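Local coordinates for putative neuraminyllactose-binding hemagglutinin homolog (Helicobacter pylori, PDB 3BGH), which is a putative outer-membrane lipoprotein adhesin named after neuraminyllactose-binding hemagglutinins, although its function has not been established, at residues F23-K28 and K200-I205; E54-E59 and A189-M194; F65-S70 and Q196-V201; L134-P139 and I144-G149. All coordinates share one frame; numbering follows the deposited sequence.

Contact 1: residues F23-K28 and K200-I205; sequences FHYPIK and KVMVHI
The extended backbone around Tyr25 runs past the helical turn 200-205 at its nearest at Met202, their CA atoms 6.7 Å apart, close enough for side chains to mesh. Tyr25 makes all the close approaches from the loop side. Its CB rests on CB of Met202 at 3.8 Å, an aliphatic touch at the root of both side chains, and the ring then runs on across the helix surface to the next residue, Val203. There CG2 of Val203 lies 3.5 Å from Tyr25 CE1, 3.8 Å from Tyr25 CZ and 3.9 Å from Tyr25 OH, so one methyl lies along the CD1-CE1-CZ side of the ring. The ring owes this course to its first torsion, which sets CG opposite the backbone N (chi1 167°) while CB faces the helix. Val203 meets the tyrosine at about a right angle. Met202 bends at both chi2 and chi3, and its side chain also packs on Leu64 of helix 54-73. Beyond the two segments, His199 meets the Tyr25 ring and Tyr25 N donates to Gln67 OE1, tying the loop to both helices. The touch between the segments themselves is wholly apolar, and it sets the tyrosine by shape, while that backbone bond adds a directional hold on the loop.

Contact 2: residues E54-E59 and A189-M194; sequences ESYQKE and AIRKIM
Two nearly parallel helices of the layer that lies on the mixed beta sheet meet here: the first turns of helix 54-73 and an early part of helix 186-208. The short axes stand 12.1 Å apart at an angle of 17°, a wide separation bridged by one long side chain, Tyr56. With CG placed beside its own backbone N (chi1 -71°), the ring reaches across to the second helix and meets three residues spaced along it. Ile190 sends CG2 to the ring edge, in the ring plane, 3.8 Å from Tyr56 CE2. Met194, one turn further on, makes a Met-aromatic contact: its SD lies 5.4 Å from the Tyr56 ring centroid, also at the edge, and touches CB as well. Ile190 and Met194 continue inward to Ile108 and Val106 of strand 98-114, so the tyrosine edge sits on side chains that belong to the core. On the outer side Leu21 of the N-terminal loop packs on both Tyr56 and Arg191, and Arg191 NH2 is hydrogen-bonded to the carbonyl O of Val19. The guanidinium plane is turned 60° from the tyrosine ring, and the phenol oxygen meets the aliphatic part of the arginine, Tyr56 OH standing 3.1 Å from Arg191 CD.

Contact 3: residues F65-S70 and Q196-V201; sequences FLQLSS and QAYHKV
The Gln67 amide and the Tyr198 ring lie almost in one plane, only 3° apart, and meet edge on. The phenol hydroxyl of Tyr198 donates to Gln67 OE1 across 2.8 Å. It approaches in the carbonyl plane on a lone pair, at a C=O...O angle of 116°. The same amide oxygen also stands 3.5 Å from Tyr198 CE2, at the edge of the ring. Torsions on both sides bring the groups together: Tyr198 holds CG opposite its backbone N (chi1 -176°) and extends its ring toward helix 54-73, while the Gln67 chain bends at chi2, which puts OE1 at the hydroxyl. The two CA atoms, 11.2 Å apart, are the nearest pair, so this buried bridge depends on side-chain length. OE1 accepts a second bond from Tyr25 N, two donors gripping one oxygen. Phe23 and Phe60 meet the Tyr198 ring, which also packs on Ser63 and Leu64. Phe65, which points away from segment 196-201, and Leu68 both pack on Leu41 of strand 38-48, whereas Ala197 and Val201 of helix 186-208 press on strand 144-161.

Contact 4: residues L134-P139 and I144-G149; sequences LNFVEP and IIHSFG
Phe136 and His146 pair across two antiparallel strands, and the imidazole sets its edge against the face of the phenyl ring, the centroids 5.4 Å apart and the planes at 79°. His146 CD2 makes the approach; the histidine holds CG opposite its backbone N (chi1 -174°), which lays its ring alongside Phe136. Phe148 CB adds an apolar touch to Phe136 CE2 at 4.0 Å on the same face of the sheet. On the other face, Ser147 OG donates to Asn135 OD1 over 2.7 Å, arriving tilted 29° from the carbonyl plane; Ile144 lies against the amide of that asparagine and against Val137. The backbone sets these pairs. Leu134 and Phe148 bond reciprocally, and Phe136 N reaches His146 O at 2.8 Å. Phe136 O takes Ile145 N at 2.7 Å, whereas the bond from His146 N to that oxygen is weak, at 3.4 Å. Further out, Leu134 and Phe148 pack on Ile205 of helix 186-208, and Phe136 on Met214 of helix 211-223. Asn135 ND2, His146 ND1 and Ser147 OG are hydrogen-bonded to Asp111 O, Glu115 OE1 and Val113 N, respectively, of the second subunit, so both hairpin strands take part in that contact. With Ile145 and His146 both opposite Phe136, the register slips by one residue: a classic beta bulge close to the turn of the hairpin formed by strands 123-137 and 144-161.

Along the chain the first segments come in the order contact 1, contact 2, contact 3, then contact 4, whose whole hairpin is nested inside the loops closed by the other three. Helix 186-208 serves contact 2, then contact 3, then contact 1, and helix 54-73 partners it in contacts 2 and 3. The centres of contacts 1 and 3 lie about 5 Å apart, and those of contacts 1 and 2 about 16 Å, with Phe23 packing against Glu59 and Met194. Contact 4 lies on the opposite side of the chain centre from contact 2, their centres about 26 Å apart. Segment 23-28 thus packs on both helices, while the hairpin links the sheet to the second subunit.

Contact 1: residues F23-K28 and K200-I205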
loop_
_atom_site.group_PDB
_atom_site.type_symbol
_atom_site.label_atom_id
_atom_site.label_comp_id
_atom_site.label_asym_id
_atom_site.label_seq_id
_atom_site.Cartn_x
_atom_site.Cartn_y
_atom_site.Cartn_z
ATOM N N PHE A 23 -10.508 17.701 0.985
ATOM C CA PHE A 23 -9.759 17.282 2.154
ATOM C C PHE A 23 -10.216 18.091 3.386
ATOM O O PHE A 23 -9.475 18.885 3.939
ATOM C CB PHE A 23 -8.243 17.316 1.854
ATOM C CG PHE A 23 -7.833 16.457 0.639
ATOM C CD1 PHE A 23 -8.719 15.532 0.063
ATOM C CD2 PHE A 23 -6.556 16.564 0.086
ATOM C CE1 PHE A 23 -8.341 14.748 -1.038
ATOM C CE2 PHE A 23 -6.162 15.763 -1.013
ATOM C CZ PHE A 23 -7.050 14.862 -1.563
ATOM N N HIS A 24 -11.469 17.870 3.798
ATOM C CA HIS A 24 -12.073 18.538 4.982
ATOM C C HIS A 24 -13.134 17.628 5.625
ATOM O O HIS A 24 -14.036 17.116 4.954
ATOM C CB HIS A 24 -12.646 19.942 4.619
ATOM C CG HIS A 24 -13.219 20.718 5.784
ATOM N ND1 HIS A 24 -14.581 20.819 6.022
ATOM C CD2 HIS A 24 -12.617 21.451 6.753
ATOM C CE1 HIS A 24 -14.789 21.566 7.093
ATOM N NE2 HIS A 24 -13.613 21.961 7.558
ATOM N N TYR A 25 -12.993 17.386 6.924
ATOM C CA TYR A 25 -13.954 16.564 7.643
ATOM C C TYR A 25 -14.508 17.504 8.710
ATOM O O TYR A 25 -13.719 18.139 9.410
ATOM C CB TYR A 25 -13.243 15.330 8.236
ATOM C CG TYR A 25 -14.032 14.547 9.273
ATOM C CD1 TYR A 25 -15.102 13.736 8.889
ATOM C CD2 TYR A 25 -13.700 14.611 10.641
ATOM C CE1 TYR A 25 -15.848 13.011 9.828
ATOM C CE2 TYR A 25 -14.445 13.874 11.607
ATOM C CZ TYR A 25 -15.519 13.074 11.183
ATOM O OH TYR A 25 -16.271 12.325 12.068
ATOM N N PRO A 26 -15.851 17.649 8.802
ATOM C CA PRO A 26 -16.357 18.623 9.786
ATOM C C PRO A 26 -16.124 18.191 11.240
ATOM O O PRO A 26 -16.725 17.221 11.701
ATOM C CB PRO A 26 -17.855 18.707 9.462
ATOM C CG PRO A 26 -18.183 17.390 8.793
ATOM C CD PRO A 26 -16.941 16.991 8.047
ATOM N N ILE A 27 -15.245 18.903 11.945
ATOM C CA ILE A 27 -15.052 18.671 13.382
ATOM C C ILE A 27 -16.253 19.235 14.141
ATOM O O ILE A 27 -16.305 20.414 14.463
ATOM C CB ILE A 27 -13.713 19.263 13.912
ATOM C CG1 ILE A 27 -12.523 18.676 13.118
ATOM C CG2 ILE A 27 -13.566 19.007 15.418
ATOM C CD1 ILE A 27 -11.257 19.533 13.125
ATOM N N LYS A 28 -17.238 18.383 14.375
ATOM C CA LYS A 28 -18.439 18.779 15.090
ATOM C C LYS A 28 -18.281 18.427 16.566
ATOM O O LYS A 28 -17.911 17.306 16.900
ATOM C CB LYS A 28 -19.683 18.110 14.475
ATOM C CG LYS A 28 -20.104 18.721 13.125
ATOM C CD LYS A 28 -21.106 17.823 12.391
ATOM C CE LYS A 28 -21.271 18.247 10.928
ATOM N NZ LYS A 28 -21.626 17.071 10.060
ATOM N N LYS A 200 -11.935 8.714 5.670
ATOM C CA LYS A 200 -11.577 7.584 6.528
ATOM C C LYS A 200 -10.425 7.852 7.514
ATOM O O LYS A 200 -10.524 7.423 8.672
ATOM C CB LYS A 200 -11.273 6.307 5.723
ATOM C CG LYS A 200 -11.095 5.067 6.619
ATOM C CD LYS A 200 -10.585 3.808 5.879
ATOM C CE LYS A 200 -10.661 2.544 6.760
ATOM N NZ LYS A 200 -10.366 1.251 6.053
ATOM N N VAL A 201 -9.349 8.526 7.082
ATOM C CA VAL A 201 -8.240 8.812 8.025
ATOM C C VAL A 201 -8.716 9.716 9.199
ATOM O O VAL A 201 -8.489 9.419 10.373
ATOM C CB VAL A 201 -6.935 9.425 7.344
ATOM C CG1 VAL A 201 -5.934 9.812 8.372
ATOM C CG2 VAL A 201 -6.292 8.418 6.409
ATOM N N MET A 202 -9.356 10.816 8.863
ATOM C CA MET A 202 -9.794 11.749 9.883
ATOM C C MET A 202 -10.771 11.106 10.870
ATOM O O MET A 202 -10.662 11.350 12.061
ATOM C CB MET A 202 -10.398 12.993 9.241
ATOM C CG MET A 202 -9.364 14.018 8.740
ATOM S SD MET A 202 -8.266 14.617 10.001
ATOM C CE MET A 202 -9.442 15.293 11.156
ATOM N N VAL A 203 -11.711 10.289 10.387
ATOM C CA VAL A 203 -12.682 9.611 11.248
ATOM C C VAL A 203 -12.003 8.632 12.199
ATOM O O VAL A 203 -12.344 8.546 13.378
ATOM C CB VAL A 203 -13.703 8.798 10.425
ATOM C CG1 VAL A 203 -14.509 7.873 11.328
ATOM C CG2 VAL A 203 -14.666 9.707 9.664
ATOM N N HIS A 204 -11.062 7.852 11.691
ATOM C CA HIS A 204 -10.433 6.853 12.523
ATOM C C HIS A 204 -9.521 7.520 13.532
ATOM O O HIS A 204 -9.527 7.137 14.668
ATOM C CB HIS A 204 -9.692 5.807 11.678
ATOM C CG HIS A 204 -10.599 4.808 11.024
ATOM N ND1 HIS A 204 -10.312 3.460 10.972
ATOM C CD2 HIS A 204 -11.786 4.964 10.389
ATOM C CE1 HIS A 204 -11.287 2.832 10.341
ATOM N NE2 HIS A 204 -12.195 3.721 9.973
ATOM N N ILE A 205 -8.741 8.512 13.125
ATOM C CA ILE A 205 -7.870 9.177 14.073
ATOM C C ILE A 205 -8.654 9.975 15.113
ATOM O O ILE A 205 -8.304 9.959 16.276
ATOM C CB ILE A 205 -6.854 10.100 13.422
ATOM C CG1 ILE A 205 -5.708 9.304 12.810
ATOM C CG2 ILE A 205 -6.232 11.025 14.492
ATOM C CD1 ILE A 205 -4.761 10.156 11.960
#

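Contact 2: residues E54-E59 and A189-M194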
loop_
_atom_site.group_PDB
_atom_site.type_symbol
_atom_site.label_atom_id
_atom_site.label_comp_id
_atom_site.label_asym_id
_atom_site.label_seq_id
_atom_site.Cartn_x
_atom_site.Cartn_y
_atom_site.Cartn_z
ATOM N N GLU A 54 1.603 15.525 -7.290
ATOM C CA GLU A 54 2.282 16.011 -6.083
ATOM C C GLU A 54 1.475 17.019 -5.290
ATOM O O GLU A 54 1.566 17.058 -4.050
ATOM C CB GLU A 54 3.623 16.643 -6.438
ATOM C CG GLU A 54 4.756 15.650 -6.750
ATOM C CD GLU A 54 6.080 16.360 -6.974
ATOM O OE1 GLU A 54 7.121 15.862 -6.462
ATOM O OE2 GLU A 54 6.077 17.449 -7.638
ATOM N N SER A 55 0.684 17.842 -5.968
ATOM C CA SER A 55 -0.100 18.818 -5.237
ATOM C C SER A 55 -1.175 18.169 -4.359
ATOM O O SER A 55 -1.534 18.736 -3.311
ATOM C CB SER A 55 -0.735 19.785 -6.192
ATOM O OG SER A 55 -1.620 19.101 -7.067
ATOM N N TYR A 56 -1.694 17.008 -4.787
ATOM C CA TYR A 56 -2.723 16.276 -4.016
ATOM C C TYR A 56 -2.110 15.772 -2.734
ATOM O O TYR A 56 -2.703 15.909 -1.677
ATOM C CB TYR A 56 -3.315 15.093 -4.771
ATOM C CG TYR A 56 -4.214 15.456 -5.928
ATOM C CD1 TYR A 56 -4.295 16.749 -6.415
ATOM C CD2 TYR A 56 -4.927 14.474 -6.593
ATOM C CE1 TYR A 56 -5.080 17.046 -7.530
ATOM C CE2 TYR A 56 -5.711 14.762 -7.662
ATOM C CZ TYR A 56 -5.783 16.048 -8.139
ATOM O OH TYR A 56 -6.600 16.294 -9.231
ATOM N N GLN A 57 -0.900 15.236 -2.845
ATOM C CA GLN A 57 -0.160 14.769 -1.704
ATOM C C GLN A 57 -0.016 15.929 -0.709
ATOM O O GLN A 57 -0.439 15.792 0.450
ATOM C CB GLN A 57 1.189 14.255 -2.148
ATOM C CG GLN A 57 2.142 13.988 -1.059
ATOM C CD GLN A 57 3.543 13.787 -1.568
ATOM O OE1 GLN A 57 3.904 14.327 -2.603
ATOM N NE2 GLN A 57 4.367 13.048 -0.823
ATOM N N LYS A 58 0.554 17.058 -1.164
ATOM C CA LYS A 58 0.766 18.250 -0.334
ATOM C C LYS A 58 -0.523 18.716 0.361
ATOM O O LYS A 58 -0.537 18.987 1.551
ATOM C CB LYS A 58 1.375 19.389 -1.163
ATOM C CG LYS A 58 2.893 19.304 -1.291
ATOM C CD LYS A 58 3.401 19.725 -2.711
ATOM C CE LYS A 58 4.937 19.649 -2.805
ATOM N NZ LYS A 58 5.506 19.763 -4.225
ATOM N N GLU A 59 -1.609 18.777 -0.390
ATOM C CA GLU A 59 -2.851 19.286 0.122
ATOM C C GLU A 59 -3.518 18.275 1.085
ATOM O O GLU A 59 -4.126 18.659 2.092
ATOM C CB GLU A 59 -3.702 19.689 -1.072
ATOM C CG GLU A 59 -5.152 19.405 -1.001
ATOM C CD GLU A 59 -5.970 20.629 -0.778
ATOM O OE1 GLU A 59 -5.548 21.479 0.054
ATOM O OE2 GLU A 59 -7.053 20.725 -1.415
ATOM N N ALA A 189 -11.331 9.921 -10.912
ATOM C CA ALA A 189 -11.420 8.758 -10.049
ATOM C C ALA A 189 -10.443 8.885 -8.856
ATOM O O ALA A 189 -10.787 8.554 -7.721
ATOM C CB ALA A 189 -11.161 7.494 -10.849
ATOM N N ILE A 190 -9.248 9.392 -9.156
ATOM C CA ILE A 190 -8.215 9.723 -8.176
ATOM C C ILE A 190 -8.743 10.696 -7.111
ATOM O O ILE A 190 -8.591 10.487 -5.903
ATOM C CB ILE A 190 -6.984 10.331 -8.899
ATOM C CG1 ILE A 190 -6.317 9.240 -9.750
ATOM C CG2 ILE A 190 -6.016 10.937 -7.927
ATOM C CD1 ILE A 190 -5.187 9.710 -10.609
ATOM N N ARG A 191 -9.377 11.751 -7.586
ATOM C CA ARG A 191 -10.027 12.718 -6.733
ATOM C C ARG A 191 -11.038 12.094 -5.751
ATOM O O ARG A 191 -11.023 12.422 -4.554
ATOM C CB ARG A 191 -10.618 13.828 -7.602
ATOM C CG ARG A 191 -9.896 15.128 -7.403
ATOM C CD ARG A 191 -9.631 15.937 -8.655
ATOM N NE ARG A 191 -10.810 16.638 -9.135
ATOM C CZ ARG A 191 -10.792 17.616 -10.043
ATOM N NH1 ARG A 191 -9.646 18.061 -10.566
ATOM N NH2 ARG A 191 -11.936 18.167 -10.419
ATOM N N LYS A 192 -11.870 11.175 -6.252
ATOM C CA LYS A 192 -12.883 10.448 -5.450
ATOM C C LYS A 192 -12.273 9.505 -4.444
ATOM O O LYS A 192 -12.681 9.483 -3.288
ATOM C CB LYS A 192 -13.831 9.650 -6.347
ATOM C CG LYS A 192 -14.878 10.494 -7.100
ATOM C CD LYS A 192 -15.980 9.635 -7.663
ATOM C CE LYS A 192 -15.717 9.287 -9.125
ATOM N NZ LYS A 192 -16.615 8.163 -9.580
ATOM N N ILE A 193 -11.281 8.741 -4.882
ATOM C CA ILE A 193 -10.611 7.784 -4.031
ATOM C C ILE A 193 -9.895 8.479 -2.885
ATOM O O ILE A 193 -10.031 8.060 -1.725
ATOM C CB ILE A 193 -9.657 6.876 -4.863
ATOM C CG1 ILE A 193 -10.502 5.858 -5.656
ATOM C CG2 ILE A 193 -8.601 6.214 -3.970
ATOM C CD1 ILE A 193 -9.778 5.136 -6.790
ATOM N N MET A 194 -9.163 9.549 -3.219
ATOM C CA MET A 194 -8.441 10.355 -2.237
ATOM C C MET A 194 -9.391 11.022 -1.228
ATOM O O MET A 194 -9.076 11.062 -0.049
ATOM C CB MET A 194 -7.545 11.441 -2.889
ATOM C CG MET A 194 -6.640 11.003 -4.022
ATOM S SD MET A 194 -4.961 11.522 -3.712
ATOM C CE MET A 194 -4.631 10.238 -2.520
#

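Contact 3: residues F65-S70 and Q196-V201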
loop_
_atom_site.group_PDB
_atom_site.type_symbol
_atom_site.label_atom_id
_atom_site.label_comp_id
_atom_site.label_asym_id
_atom_site.label_seq_id
_atom_site.Cartn_x
_atom_site.Cartn_y
_atom_site.Cartn_z
ATOM N N PHE A 65 -2.909 17.995 8.871
ATOM C CA PHE A 65 -2.088 18.693 9.829
ATOM C C PHE A 65 -2.905 19.808 10.508
ATOM O O PHE A 65 -2.911 19.931 11.736
ATOM C CB PHE A 65 -0.898 19.231 9.058
ATOM C CG PHE A 65 0.211 19.733 9.905
ATOM C CD1 PHE A 65 0.574 19.074 11.068
ATOM C CD2 PHE A 65 0.911 20.866 9.520
ATOM C CE1 PHE A 65 1.624 19.545 11.856
ATOM C CE2 PHE A 65 1.953 21.353 10.292
ATOM C CZ PHE A 65 2.319 20.695 11.466
ATOM N N LEU A 66 -3.637 20.590 9.728
ATOM C CA LEU A 66 -4.316 21.750 10.292
ATOM C C LEU A 66 -5.530 21.270 11.042
ATOM O O LEU A 66 -5.763 21.672 12.184
ATOM C CB LEU A 66 -4.706 22.774 9.220
ATOM C CG LEU A 66 -3.597 23.412 8.358
ATOM C CD1 LEU A 66 -4.239 24.223 7.264
ATOM C CD2 LEU A 66 -2.624 24.276 9.168
ATOM N N GLN A 67 -6.275 20.374 10.415
ATOM C CA GLN A 67 -7.429 19.776 11.028
ATOM C C GLN A 67 -7.153 19.037 12.332
ATOM O O GLN A 67 -7.943 19.103 13.260
ATOM C CB GLN A 67 -8.094 18.860 10.049
ATOM C CG GLN A 67 -8.703 19.599 8.873
ATOM C CD GLN A 67 -10.091 19.106 8.619
ATOM O OE1 GLN A 67 -10.297 18.177 7.826
ATOM N NE2 GLN A 67 -11.060 19.673 9.347
ATOM N N LEU A 68 -6.047 18.318 12.404
ATOM C CA LEU A 68 -5.704 17.650 13.634
ATOM C C LEU A 68 -5.329 18.650 14.713
ATOM O O LEU A 68 -5.570 18.404 15.887
ATOM C CB LEU A 68 -4.596 16.634 13.429
ATOM C CG LEU A 68 -5.246 15.316 13.084
ATOM C CD1 LEU A 68 -4.209 14.398 12.457
ATOM C CD2 LEU A 68 -5.945 14.686 14.357
ATOM N N SER A 69 -4.720 19.762 14.318
ATOM C CA SER A 69 -4.515 20.849 15.270
ATOM C C SER A 69 -5.876 21.387 15.746
ATOM O O SER A 69 -6.098 21.470 16.955
ATOM C CB SER A 69 -3.607 21.925 14.702
ATOM O OG SER A 69 -2.282 21.423 14.599
ATOM N N SER A 70 -6.806 21.648 14.820
ATOM C CA SER A 70 -8.145 22.173 15.188
ATOM C C SER A 70 -8.931 21.245 16.066
ATOM O O SER A 70 -9.593 21.693 17.004
ATOM C CB SER A 70 -9.008 22.492 13.982
ATOM O OG SER A 70 -8.471 23.607 13.329
ATOM N N GLN A 196 -12.259 9.871 -0.286
ATOM C CA GLN A 196 -12.728 8.801 0.575
ATOM C C GLN A 196 -11.619 8.397 1.517
ATOM O O GLN A 196 -11.884 8.080 2.649
ATOM C CB GLN A 196 -13.154 7.571 -0.212
ATOM C CG GLN A 196 -14.515 7.598 -0.843
ATOM C CD GLN A 196 -14.837 6.255 -1.534
ATOM O OE1 GLN A 196 -14.971 6.188 -2.766
ATOM N NE2 GLN A 196 -14.932 5.181 -0.739
ATOM N N ALA A 197 -10.366 8.425 1.065
ATOM C CA ALA A 197 -9.276 8.094 1.974
ATOM C C ALA A 197 -9.077 9.176 3.035
ATOM O O ALA A 197 -8.752 8.874 4.196
ATOM C CB ALA A 197 -7.963 7.823 1.210
ATOM N N TYR A 198 -9.248 10.437 2.642
ATOM C CA TYR A 198 -9.059 11.521 3.589
ATOM C C TYR A 198 -10.130 11.426 4.683
ATOM O O TYR A 198 -9.801 11.495 5.853
ATOM C CB TYR A 198 -9.118 12.902 2.918
ATOM C CG TYR A 198 -8.815 14.000 3.925
ATOM C CD1 TYR A 198 -7.522 14.458 4.121
ATOM C CD2 TYR A 198 -9.822 14.532 4.725
ATOM C CE1 TYR A 198 -7.257 15.455 5.049
ATOM C CE2 TYR A 198 -9.565 15.518 5.654
ATOM C CZ TYR A 198 -8.291 15.968 5.820
ATOM O OH TYR A 198 -8.050 16.943 6.774
ATOM N N HIS A 199 -11.391 11.265 4.284
ATOM C CA HIS A 199 -12.514 11.089 5.198
ATOM C C HIS A 199 -12.226 9.928 6.179
ATOM O O HIS A 199 -12.221 10.162 7.381
ATOM C CB HIS A 199 -13.832 10.890 4.410
ATOM C CG HIS A 199 -15.047 10.659 5.271
ATOM N ND1 HIS A 199 -15.772 11.688 5.846
ATOM C CD2 HIS A 199 -15.698 9.513 5.603
ATOM C CE1 HIS A 199 -16.797 11.188 6.515
ATOM N NE2 HIS A 199 -16.780 9.871 6.380
ATOM N N LYS A 200 -11.935 8.714 5.670
ATOM C CA LYS A 200 -11.577 7.584 6.528
ATOM C C LYS A 200 -10.425 7.852 7.514
ATOM O O LYS A 200 -10.524 7.423 8.672
ATOM C CB LYS A 200 -11.273 6.307 5.723
ATOM C CG LYS A 200 -11.095 5.067 6.619
ATOM C CD LYS A 200 -10.585 3.808 5.879
ATOM C CE LYS A 200 -10.661 2.544 6.760
ATOM N NZ LYS A 200 -10.366 1.251 6.053
ATOM N N VAL A 201 -9.349 8.526 7.082
ATOM C CA VAL A 201 -8.240 8.812 8.025
ATOM C C VAL A 201 -8.716 9.716 9.199
ATOM O O VAL A 201 -8.489 9.419 10.373
ATOM C CB VAL A 201 -6.935 9.425 7.344
ATOM C CG1 VAL A 201 -5.934 9.812 8.372
ATOM C CG2 VAL A 201 -6.292 8.418 6.409
#

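Contact 4: residues L134-P139 and I144-G149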
loop_
_atom_site.group_PDB
_atom_site.type_symbol
_atom_site.label_atom_id
_atom_site.label_comp_id
_atom_site.label_asym_id
_atom_site.label_seq_id
_atom_site.Cartn_x
_atom_site.Cartn_y
_atom_site.Cartn_z
ATOM N N LEU A 134 -0.109 6.315 12.524
ATOM C CA LEU A 134 0.090 7.338 13.537
ATOM C C LEU A 134 0.959 6.832 14.710
ATOM O O LEU A 134 0.528 5.962 15.452
ATOM C CB LEU A 134 -1.263 7.815 14.032
ATOM C CG LEU A 134 -1.277 8.980 15.028
ATOM C CD1 LEU A 134 -0.538 10.169 14.457
ATOM C CD2 LEU A 134 -2.699 9.355 15.305
ATOM N N ASN A 135 2.164 7.406 14.886
ATOM C CA ASN A 135 3.025 7.059 16.040
ATOM C C ASN A 135 2.861 7.970 17.260
ATOM O O ASN A 135 2.834 9.193 17.140
ATOM C CB ASN A 135 4.514 6.918 15.638
ATOM C CG ASN A 135 4.888 5.477 15.228
ATOM O OD1 ASN A 135 4.055 4.580 15.261
ATOM N ND2 ASN A 135 6.151 5.252 14.884
ATOM N N PHE A 136 2.736 7.367 18.434
ATOM C CA PHE A 136 2.666 8.102 19.687
ATOM C C PHE A 136 4.034 8.026 20.344
ATOM O O PHE A 136 4.501 6.950 20.701
ATOM C CB PHE A 136 1.592 7.515 20.634
ATOM C CG PHE A 136 0.180 7.629 20.129
ATOM C CD1 PHE A 136 -0.764 8.336 20.853
ATOM C CD2 PHE A 136 -0.224 6.994 18.959
ATOM C CE1 PHE A 136 -2.091 8.414 20.406
ATOM C CE2 PHE A 136 -1.559 7.091 18.498
ATOM C CZ PHE A 136 -2.475 7.802 19.208
ATOM N N VAL A 137 4.676 9.175 20.501
ATOM C CA VAL A 137 6.067 9.231 20.922
ATOM C C VAL A 137 6.247 10.032 22.214
ATOM O O VAL A 137 5.709 11.139 22.369
ATOM C CB VAL A 137 6.973 9.819 19.808
ATOM C CG1 VAL A 137 8.436 9.772 20.222
ATOM C CG2 VAL A 137 6.784 9.088 18.480
ATOM N N GLU A 138 7.003 9.442 23.138
ATOM C CA GLU A 138 7.443 10.105 24.366
ATOM C C GLU A 138 8.568 11.102 24.040
ATOM O O GLU A 138 9.612 10.726 23.529
ATOM C CB GLU A 138 7.767 9.077 25.467
ATOM C CG GLU A 138 9.079 9.235 26.232
ATOM C CD GLU A 138 9.239 10.576 26.964
ATOM O OE1 GLU A 138 8.244 11.087 27.523
ATOM O OE2 GLU A 138 10.380 11.104 26.975
ATOM N N PRO A 139 8.296 12.398 24.250
ATOM C CA PRO A 139 9.088 13.527 23.719
ATOM C C PRO A 139 10.566 13.588 24.104
ATOM O O PRO A 139 11.410 13.951 23.266
ATOM C CB PRO A 139 8.340 14.759 24.240
ATOM C CG PRO A 139 6.922 14.262 24.478
ATOM C CD PRO A 139 7.104 12.858 24.985
ATOM N N ILE A 144 8.913 5.294 20.830
ATOM C CA ILE A 144 7.576 5.100 20.312
ATOM C C ILE A 144 6.850 4.276 21.351
ATOM O O ILE A 144 7.359 3.242 21.761
ATOM C CB ILE A 144 7.584 4.410 18.928
ATOM C CG1 ILE A 144 8.320 5.297 17.904
ATOM C CG2 ILE A 144 6.151 4.126 18.471
ATOM C CD1 ILE A 144 9.096 4.529 16.857
ATOM N N ILE A 145 5.693 4.761 21.804
ATOM C CA ILE A 145 4.911 4.085 22.833
ATOM C C ILE A 145 3.725 3.317 22.217
ATOM O O ILE A 145 3.304 2.270 22.722
ATOM C CB ILE A 145 4.455 5.093 23.935
ATOM C CG1 ILE A 145 5.521 5.210 25.022
ATOM C CG2 ILE A 145 3.181 4.652 24.657
ATOM C CD1 ILE A 145 6.661 6.110 24.677
ATOM N N HIS A 146 3.190 3.813 21.113
ATOM C CA HIS A 146 2.006 3.214 20.572
ATOM C C HIS A 146 1.866 3.560 19.116
ATOM O O HIS A 146 2.173 4.687 18.733
ATOM C CB HIS A 146 0.793 3.722 21.342
ATOM C CG HIS A 146 -0.464 3.053 20.933
ATOM N ND1 HIS A 146 -0.778 1.774 21.335
ATOM C CD2 HIS A 146 -1.448 3.439 20.091
ATOM C CE1 HIS A 146 -1.942 1.426 20.813
ATOM N NE2 HIS A 146 -2.357 2.411 20.040
ATOM N N SER A 147 1.398 2.607 18.312
ATOM C CA SER A 147 1.203 2.818 16.886
ATOM C C SER A 147 -0.240 2.528 16.551
ATOM O O SER A 147 -0.745 1.478 16.919
ATOM C CB SER A 147 2.101 1.886 16.047
ATOM O OG SER A 147 3.480 2.147 16.256
ATOM N N PHE A 148 -0.888 3.437 15.822
ATOM C CA PHE A 148 -2.285 3.233 15.440
ATOM C C PHE A 148 -2.330 3.356 13.918
ATOM O O PHE A 148 -1.834 4.322 13.352
ATOM C CB PHE A 148 -3.209 4.236 16.155
ATOM C CG PHE A 148 -4.578 4.388 15.519
ATOM C CD1 PHE A 148 -4.869 5.498 14.743
ATOM C CD2 PHE A 148 -5.575 3.431 15.710
ATOM C CE1 PHE A 148 -6.138 5.682 14.151
ATOM C CE2 PHE A 148 -6.862 3.561 15.104
ATOM C CZ PHE A 148 -7.145 4.709 14.326
ATOM N N GLY A 149 -2.883 2.339 13.269
ATOM C CA GLY A 149 -2.904 2.269 11.819
ATOM C C GLY A 149 -4.271 2.524 11.204
ATOM O O GLY A 149 -5.302 2.210 11.785
#